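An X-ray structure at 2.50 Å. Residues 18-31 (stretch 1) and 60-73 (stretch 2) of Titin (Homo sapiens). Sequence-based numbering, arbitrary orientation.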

# COMPACT_ATOMS: atom_id res chain seq x y z
N THR A 18 4.80 -9.34 8.45
CA THR A 18 4.23 -9.52 7.11
C THR A 18 3.05 -10.48 7.13
O THR A 18 3.10 -11.53 7.77
CB THR A 18 5.29 -10.03 6.11
OG1 THR A 18 4.73 -10.02 4.79
CG2 THR A 18 5.73 -11.44 6.46
N THR A 19 1.98 -10.10 6.44
CA THR A 19 0.79 -10.94 6.36
C THR A 19 0.15 -10.81 4.99
O THR A 19 0.31 -9.80 4.31
CB THR A 19 -0.24 -10.57 7.44
OG1 THR A 19 -1.16 -11.65 7.62
CG2 THR A 19 -1.00 -9.32 7.04
N LYS A 20 -0.59 -11.85 4.59
CA LYS A 20 -1.30 -11.82 3.32
C LYS A 20 -2.45 -10.84 3.37
O LYS A 20 -3.24 -10.84 4.32
CB LYS A 20 -1.82 -13.21 2.96
CG LYS A 20 -2.72 -13.23 1.74
CD LYS A 20 -3.38 -14.59 1.55
CE LYS A 20 -4.33 -14.57 0.35
NZ LYS A 20 -5.04 -15.87 0.19
N LEU A 21 -2.55 -9.98 2.36
CA LEU A 21 -3.64 -9.02 2.27
C LEU A 21 -4.98 -9.74 2.37
O LEU A 21 -5.23 -10.70 1.65
CB LEU A 21 -3.55 -8.22 0.97
CG LEU A 21 -4.65 -7.18 0.74
CD1 LEU A 21 -4.75 -6.22 1.91
CD2 LEU A 21 -4.42 -6.43 -0.56
N GLY A 22 -5.83 -9.27 3.28
CA GLY A 22 -7.12 -9.90 3.50
C GLY A 22 -7.11 -10.76 4.75
O GLY A 22 -8.17 -11.14 5.25
N GLU A 23 -5.92 -11.07 5.25
CA GLU A 23 -5.78 -11.89 6.45
C GLU A 23 -5.43 -11.04 7.66
O GLU A 23 -5.17 -9.85 7.55
CB GLU A 23 -4.73 -12.97 6.23
CG GLU A 23 -5.08 -13.96 5.14
CD GLU A 23 -6.34 -14.76 5.46
OE1 GLU A 23 -6.66 -14.92 6.66
OE2 GLU A 23 -7.00 -15.23 4.51
N ALA A 24 -5.42 -11.67 8.83
CA ALA A 24 -5.14 -10.98 10.08
C ALA A 24 -3.64 -10.74 10.28
O ALA A 24 -2.82 -11.58 9.91
CB ALA A 24 -5.71 -11.75 11.26
N ALA A 25 -3.31 -9.60 10.87
CA ALA A 25 -1.92 -9.27 11.18
C ALA A 25 -1.78 -8.97 12.66
O ALA A 25 -2.49 -8.12 13.21
CB ALA A 25 -1.46 -8.09 10.35
N GLN A 26 -0.87 -9.67 13.32
CA GLN A 26 -0.62 -9.46 14.74
C GLN A 26 0.66 -8.66 14.98
O GLN A 26 1.76 -9.12 14.68
CB GLN A 26 -0.54 -10.80 15.49
CG GLN A 26 -1.90 -11.41 15.82
CD GLN A 26 -1.78 -12.72 16.58
OE1 GLN A 26 -1.92 -12.76 17.80
NE2 GLN A 26 -1.53 -13.80 15.85
N LEU A 27 0.50 -7.46 15.53
CA LEU A 27 1.64 -6.65 15.92
C LEU A 27 1.75 -6.64 17.44
O LEU A 27 0.86 -6.13 18.13
CB LEU A 27 1.51 -5.22 15.39
CG LEU A 27 1.39 -5.08 13.87
CD1 LEU A 27 -0.04 -4.75 13.46
CD2 LEU A 27 2.35 -4.01 13.35
N SER A 28 2.83 -7.21 17.96
CA SER A 28 2.96 -7.39 19.40
C SER A 28 4.23 -6.78 19.98
O SER A 28 5.21 -6.56 19.27
CB SER A 28 2.89 -8.88 19.75
OG SER A 28 2.93 -9.08 21.15
N CYS A 29 4.19 -6.52 21.28
CA CYS A 29 5.35 -5.99 22.00
C CYS A 29 5.18 -6.23 23.50
O CYS A 29 4.06 -6.40 23.98
CB CYS A 29 5.53 -4.50 21.72
SG CYS A 29 4.21 -3.46 22.40
N GLN A 30 6.25 -6.21 24.27
CA GLN A 30 6.17 -6.32 25.71
C GLN A 30 6.68 -5.11 26.43
O GLN A 30 7.79 -4.77 26.30
CB GLN A 30 7.01 -7.46 26.18
CG GLN A 30 6.84 -8.65 25.43
CD GLN A 30 7.07 -9.81 26.26
OE1 GLN A 30 7.41 -9.68 27.40
NE2 GLN A 30 6.87 -10.96 25.72
N ILE A 31 5.83 -4.51 27.22
CA ILE A 31 6.16 -3.37 28.03
C ILE A 31 5.68 -3.57 29.46
O ILE A 31 4.56 -3.89 29.70
CB ILE A 31 5.54 -2.13 27.47
CG1 ILE A 31 5.89 -1.99 26.00
CG2 ILE A 31 6.00 -0.96 28.20
CD1 ILE A 31 5.01 -1.12 25.23
N GLY A 60 -1.28 -6.97 30.40
CA GLY A 60 -0.51 -6.06 31.23
C GLY A 60 0.98 -6.12 30.98
O GLY A 60 1.71 -5.28 31.43
N ARG A 61 1.42 -7.14 30.26
CA ARG A 61 2.82 -7.28 29.89
C ARG A 61 3.00 -7.35 28.37
O ARG A 61 3.82 -6.66 27.80
CB ARG A 61 3.45 -8.50 30.55
CG ARG A 61 3.35 -8.48 32.05
CD ARG A 61 3.91 -9.75 32.66
NE ARG A 61 5.33 -9.66 32.96
CZ ARG A 61 6.28 -10.28 32.27
NH1 ARG A 61 5.95 -11.03 31.23
NH2 ARG A 61 7.55 -10.14 32.61
N THR A 62 2.21 -8.20 27.73
CA THR A 62 2.30 -8.38 26.30
C THR A 62 1.14 -7.70 25.64
O THR A 62 -0.00 -7.97 25.95
CB THR A 62 2.28 -9.85 25.91
OG1 THR A 62 3.31 -10.53 26.60
CG2 THR A 62 2.50 -10.00 24.43
N HIS A 63 1.44 -6.80 24.72
CA HIS A 63 0.39 -6.06 24.05
C HIS A 63 0.38 -6.31 22.55
O HIS A 63 1.34 -6.05 21.86
CB HIS A 63 0.55 -4.59 24.38
CG HIS A 63 1.04 -4.36 25.77
ND1 HIS A 63 0.32 -4.72 26.88
CD2 HIS A 63 2.21 -3.85 26.23
CE1 HIS A 63 1.01 -4.44 27.96
NE2 HIS A 63 2.15 -3.90 27.60
N THR A 64 -0.75 -6.80 22.08
CA THR A 64 -0.91 -7.16 20.70
C THR A 64 -2.06 -6.45 20.03
O THR A 64 -3.15 -6.37 20.56
CB THR A 64 -1.14 -8.68 20.54
OG1 THR A 64 -0.11 -9.40 21.23
CG2 THR A 64 -1.09 -9.08 19.09
N LEU A 65 -1.79 -5.93 18.84
CA LEU A 65 -2.81 -5.33 17.99
C LEU A 65 -3.06 -6.24 16.80
O LEU A 65 -2.12 -6.68 16.14
CB LEU A 65 -2.37 -3.95 17.51
CG LEU A 65 -3.25 -3.31 16.43
CD1 LEU A 65 -4.64 -3.03 16.96
CD2 LEU A 65 -2.62 -2.03 15.88
N THR A 66 -4.32 -6.54 16.53
CA THR A 66 -4.65 -7.39 15.41
C THR A 66 -5.36 -6.58 14.36
O THR A 66 -6.39 -5.98 14.63
CB THR A 66 -5.57 -8.54 15.83
OG1 THR A 66 -4.93 -9.33 16.83
CG2 THR A 66 -5.89 -9.42 14.64
N VAL A 67 -4.80 -6.57 13.16
CA VAL A 67 -5.41 -5.83 12.08
C VAL A 67 -5.96 -6.80 11.06
O VAL A 67 -5.25 -7.66 10.56
CB VAL A 67 -4.38 -4.93 11.37
CG1 VAL A 67 -5.03 -4.19 10.21
CG2 VAL A 67 -3.75 -3.96 12.35
N MET A 68 -7.24 -6.66 10.74
CA MET A 68 -7.84 -7.52 9.75
C MET A 68 -7.67 -6.70 8.50
O MET A 68 -8.43 -5.77 8.25
CB MET A 68 -9.31 -7.76 10.06
CG MET A 68 -9.58 -8.23 11.47
SD MET A 68 -8.62 -9.66 11.95
CE MET A 68 -9.23 -10.89 10.81
N THR A 69 -6.67 -7.04 7.72
CA THR A 69 -6.38 -6.33 6.54
C THR A 69 -7.40 -6.47 5.46
O THR A 69 -7.87 -7.51 5.22
CB THR A 69 -5.00 -6.67 6.05
OG1 THR A 69 -4.98 -7.98 5.51
CG2 THR A 69 -4.06 -6.60 7.15
N GLU A 70 -7.75 -5.37 4.84
CA GLU A 70 -8.69 -5.39 3.77
C GLU A 70 -8.16 -4.71 2.55
O GLU A 70 -8.51 -5.04 1.48
CB GLU A 70 -9.97 -4.74 4.21
CG GLU A 70 -9.78 -3.55 5.08
CD GLU A 70 -11.01 -2.72 5.26
OE1 GLU A 70 -12.04 -3.07 4.72
OE2 GLU A 70 -10.97 -1.71 5.93
N GLU A 71 -7.31 -3.73 2.75
CA GLU A 71 -6.82 -2.89 1.69
C GLU A 71 -5.37 -2.57 1.82
O GLU A 71 -4.81 -2.70 2.84
CB GLU A 71 -7.63 -1.60 1.59
CG GLU A 71 -7.46 -0.70 2.76
CD GLU A 71 -8.19 0.59 2.66
OE1 GLU A 71 -8.86 0.82 1.69
OE2 GLU A 71 -8.11 1.38 3.58
N GLN A 72 -4.76 -2.16 0.74
CA GLN A 72 -3.36 -1.86 0.68
C GLN A 72 -2.93 -0.81 1.64
O GLN A 72 -1.85 -0.81 2.08
CB GLN A 72 -2.95 -1.50 -0.73
CG GLN A 72 -2.48 -2.66 -1.48
CD GLN A 72 -2.24 -2.41 -2.91
OE1 GLN A 72 -1.55 -3.14 -3.55
NE2 GLN A 72 -2.79 -1.38 -3.41
N GLU A 73 -3.82 0.08 1.95
CA GLU A 73 -3.55 1.18 2.83
C GLU A 73 -3.29 0.81 4.29
O GLU A 73 -2.89 1.62 5.06
CB GLU A 73 -4.67 2.18 2.69
CG GLU A 73 -4.58 2.99 1.48
CD GLU A 73 -5.50 2.57 0.39
OE1 GLU A 73 -6.06 3.42 -0.30
OE2 GLU A 73 -5.64 1.39 0.17

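The most unusual feature of this contact lies at the end of the strand pair, where one threonine hydroxyl ties down a turn. Thr69 OG1 accepts a hydrogen bond from Gly22 N at 2.7 Å and donates one to Glu23 O at 2.8 Å. A hydroxyl can do both at once, and here it joins two consecutive residues of the opposing stretch. Glu23 O also receives Thr69 N at 3.2 Å, so backbone and side chain of the same threonine converge on a single carbonyl.

The segment so held is a type II beta turn from Lys20 to Glu23, closed by the hydrogen bond from Glu23 N to Lys20 O at 2.8 Å. Gly22 has a positive phi of 102°, where a CB would be jammed against the carbonyl oxygen of the residue before; glycine avoids that strain. Its CA also lies close to the other stretch, 3.0 Å from Thr69 O, in a CA-H...O contact. Within the turn, the CA-to-CB bond of Leu21 points sideways, yet the end of the side chain comes nearer the other stretch: its CD1 packs 3.6 Å from Glu71 O. Within stretch 1, Thr19 OG1 donates to Ala24 O at 2.8 Å, linking the strand before the turn to the one after it.

Beyond the turn, strands 24-31 and 62-68 run antiparallel, their directions 163° apart. Paired hydrogen bonds recur at every second residue. Ala25 N reaches Val67 O and Val67 N reaches Ala25 O, both at 2.8 Å; Leu27 and Leu65 repeat the exchange, N to O, at 2.8 Å each way. For the next pair, Cys29 N to His63 O is 2.9 Å and His63 N to Cys29 O is 2.8 Å. The intervening pairs bring their CA atoms closer together, and CA-H...O contacts such as Thr66 CA to Ala25 O at 3.2 Å supplement the ladder.

Alternation sorts the side chains. Ala25, Leu27, Cys29, His63, Leu65 and Val67 share one face, and all are buried. Leu27 CD1 lies 4.0 Å from Val67 CG2 and 4.5 Å from Leu65 CD2, so branched aliphatic groups fill space here without needing polar partners. His63 is the polar member of this buried row, but its ring is not left unsatisfied: NE2 donates to Ile31 O at 3.2 Å, with that oxygen at the ring edge, near its plane. Ile31 N in turn bonds Arg61 O at 3.0 Å, extending the backbone pairing past Thr62.

The other face carries Ala24, Gln26, Ser28, Gln30, Thr62, Thr64, Thr66 and Met68, and is more accessible. Beta-branched threonine suits an extended backbone, while its hydroxyl tolerates this partly exposed setting. Ser28 OG and Thr64 OG1 form a hydrogen bond at 3.1 Å, and either could be the donor. At the turn end, Met68 folds its flexible chain so that CE meets Ala24 CB at 3.7 Å, a small apolar contact among polar neighbours.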